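CurJ (Moorea producens 3L, PDB 5TZ6) is a polyketide synthase module whose dehydratase domain probably catalyses a vinylogous dehydration in curacin biosynthesis. Local coordinates at residues N13-S18 with I24-Y29. The protein carries 1 engineered substitution. Residues are numbered along the deposited sequence; the frame is centred on the assembly and turned at random.
Sequences NQKFQS and IFFESY
The carbonyl oxygen of E27 is gripped twice, by N13 N at 2.8 Å and by Q14 N at 3.0 Å, so two successive residues face one: a classic beta bulge. The Q14–E27 pair is closed by E27 N to Q14 O at 2.8 Å, and F16 and F25 exchange two further backbone bonds. N13, whose short amide side chain reaches across to the facing strand, accepts a hydrogen bond from Y29 N at OD1 (3.2 Å), the donor standing 45° out of the amide's carbonyl plane. N13 CG, set beside its own backbone N (chi1 -71°), lies 3.5 Å from Y29 CD2, with amide and ring planes 57° apart. Replacing N13 by alanine would probably leave Y29 N without this acceptor and open a gap beside the tyrosine ring. The long aliphatic chain of K15 suits its place alongside F26: K15 CD lies 3.4 Å from F26 CE2, while K15 NZ hydrogen-bonds L64 O; F26 itself packs against helix 51-65. Beyond Q14 and E27, F16 and F25 share their face, and both rings meet aromatic rings of the second subunit, a buried setting suited to phenylalanine. The whole is an antiparallel beta hairpin at the margin of the hotdog-family dehydratase fold, contributing to its dimer interface.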
loop_
_atom_site.group_PDB
_atom_site.type_symbol
_atom_site.label_atom_id
_atom_site.label_comp_id
_atom_site.label_asym_id
_atom_site.label_seq_id
_atom_site.Cartn_x
_atom_site.Cartn_y
_atom_site.Cartn_z
ATOM N N ASN A 13 -7.545 -4.286 -3.114
ATOM C CA ASN A 13 -6.348 -5.078 -3.356
ATOM C C ASN A 13 -5.378 -5.005 -2.182
ATOM O O ASN A 13 -4.916 -6.040 -1.692
ATOM C CB ASN A 13 -5.676 -4.629 -4.655
ATOM C CG ASN A 13 -6.476 -5.024 -5.890
ATOM O OD1 ASN A 13 -7.477 -4.387 -6.229
ATOM N ND2 ASN A 13 -6.045 -6.090 -6.559
ATOM N N GLN A 14 -5.062 -3.806 -1.699
ATOM C CA GLN A 14 -4.129 -3.728 -0.582
ATOM C C GLN A 14 -4.538 -2.614 0.364
ATOM O O GLN A 14 -5.246 -1.679 -0.007
ATOM C CB GLN A 14 -2.674 -3.518 -1.028
ATOM C CG GLN A 14 -2.339 -2.117 -1.492
ATOM C CD GLN A 14 -0.864 -1.953 -1.813
ATOM O OE1 GLN A 14 -0.191 -1.078 -1.265
ATOM N NE2 GLN A 14 -0.350 -2.809 -2.692
ATOM N N LYS A 15 -4.091 -2.745 1.607
ATOM C CA LYS A 15 -4.248 -1.729 2.635
ATOM C C LYS A 15 -2.869 -1.261 3.074
ATOM O O LYS A 15 -1.938 -2.066 3.183
ATOM C CB LYS A 15 -5.025 -2.286 3.833
ATOM C CG LYS A 15 -4.726 -1.607 5.154
ATOM C CD LYS A 15 -5.638 -2.130 6.253
ATOM C CE LYS A 15 -5.436 -1.367 7.558
ATOM N NZ LYS A 15 -6.295 -1.895 8.653
ATOM N N PHE A 16 -2.734 0.039 3.318
ATOM C CA PHE A 16 -1.464 0.588 3.763
ATOM C C PHE A 16 -1.682 1.576 4.894
ATOM O O PHE A 16 -2.534 2.465 4.798
ATOM C CB PHE A 16 -0.708 1.287 2.632
ATOM C CG PHE A 16 0.617 1.831 3.066
ATOM C CD1 PHE A 16 1.705 0.991 3.227
ATOM C CD2 PHE A 16 0.762 3.173 3.369
ATOM C CE1 PHE A 16 2.927 1.484 3.651
ATOM C CE2 PHE A 16 1.977 3.674 3.794
ATOM C CZ PHE A 16 3.062 2.828 3.937
ATOM N N GLN A 17 -0.888 1.421 5.950
ATOM C CA GLN A 17 -0.787 2.427 6.993
ATOM C C GLN A 17 0.624 2.395 7.552
ATOM O O GLN A 17 1.359 1.418 7.384
ATOM C CB GLN A 17 -1.835 2.218 8.091
ATOM C CG GLN A 17 -1.716 0.923 8.856
ATOM C CD GLN A 17 -2.826 0.771 9.874
ATOM O OE1 GLN A 17 -3.667 -0.122 9.763
ATOM N NE2 GLN A 17 -2.836 1.647 10.874
ATOM N N SER A 18 1.000 3.493 8.213
ATOM C CA SER A 18 2.368 3.706 8.659
ATOM C C SER A 18 2.383 4.586 9.897
ATOM O O SER A 18 1.569 5.517 9.998
ATOM C CB SER A 18 3.217 4.351 7.558
ATOM O OG SER A 18 4.521 4.661 8.021
ATOM N N ILE A 24 -5.105 6.403 6.769
ATOM C CA ILE A 24 -5.088 4.995 6.394
ATOM C C ILE A 24 -5.564 4.892 4.953
ATOM O O ILE A 24 -6.527 5.559 4.559
ATOM C CB ILE A 24 -5.970 4.142 7.324
ATOM C CG1 ILE A 24 -5.502 4.260 8.770
ATOM C CG2 ILE A 24 -5.971 2.688 6.877
ATOM C CD1 ILE A 24 -6.342 3.449 9.731
ATOM N N PHE A 25 -4.892 4.063 4.164
ATOM C CA PHE A 25 -5.167 3.976 2.739
ATOM C C PHE A 25 -5.624 2.577 2.359
ATOM O O PHE A 25 -5.104 1.582 2.869
ATOM C CB PHE A 25 -3.930 4.349 1.918
ATOM C CG PHE A 25 -3.471 5.764 2.126
ATOM C CD1 PHE A 25 -2.535 6.067 3.106
ATOM C CD2 PHE A 25 -3.967 6.790 1.339
ATOM C CE1 PHE A 25 -2.110 7.372 3.298
ATOM C CE2 PHE A 25 -3.547 8.098 1.528
ATOM C CZ PHE A 25 -2.618 8.389 2.509
ATOM N N PHE A 26 -6.609 2.510 1.470
ATOM C CA PHE A 26 -6.971 1.280 0.779
ATOM C C PHE A 26 -6.875 1.505 -0.723
ATOM O O PHE A 26 -7.258 2.565 -1.228
ATOM C CB PHE A 26 -8.368 0.806 1.180
ATOM C CG PHE A 26 -8.483 0.454 2.637
ATOM C CD1 PHE A 26 -8.798 1.417 3.581
ATOM C CD2 PHE A 26 -8.248 -0.842 3.064
ATOM C CE1 PHE A 26 -8.890 1.087 4.928
ATOM C CE2 PHE A 26 -8.336 -1.177 4.411
ATOM C CZ PHE A 26 -8.661 -0.210 5.342
ATOM N N GLU A 27 -6.332 0.518 -1.429
ATOM C CA GLU A 27 -6.025 0.641 -2.844
ATOM C C GLU A 27 -6.625 -0.526 -3.611
ATOM O O GLU A 27 -6.546 -1.684 -3.178
ATOM C CB GLU A 27 -4.511 0.697 -3.092
ATOM C CG GLU A 27 -4.144 0.996 -4.536
ATOM C CD GLU A 27 -2.659 1.235 -4.727
ATOM O OE1 GLU A 27 -2.211 2.386 -4.531
ATOM O OE2 GLU A 27 -1.940 0.275 -5.079
ATOM N N SER A 28 -7.198 -0.201 -4.767
ATOM C CA SER A 28 -8.020 -1.108 -5.549
ATOM C C SER A 28 -7.865 -0.727 -7.012
ATOM O O SER A 28 -7.657 0.444 -7.335
ATOM C CB SER A 28 -9.487 -1.035 -5.122
ATOM O OG SER A 28 -10.201 -2.168 -5.581
ATOM N N TYR A 29 -7.949 -1.720 -7.896
ATOM C CA TYR A 29 -7.725 -1.507 -9.327
ATOM C C TYR A 29 -9.028 -1.779 -10.073
ATOM O O TYR A 29 -9.408 -2.935 -10.282
ATOM C CB TYR A 29 -6.585 -2.386 -9.828
ATOM C CG TYR A 29 -5.305 -2.160 -9.060
ATOM C CD1 TYR A 29 -4.637 -0.944 -9.126
ATOM C CD2 TYR A 29 -4.768 -3.160 -8.263
ATOM C CE1 TYR A 29 -3.468 -0.730 -8.415
ATOM C CE2 TYR A 29 -3.603 -2.957 -7.551
ATOM C CZ TYR A 29 -2.956 -1.742 -7.629
ATOM O OH TYR A 29 -1.793 -1.545 -6.916
#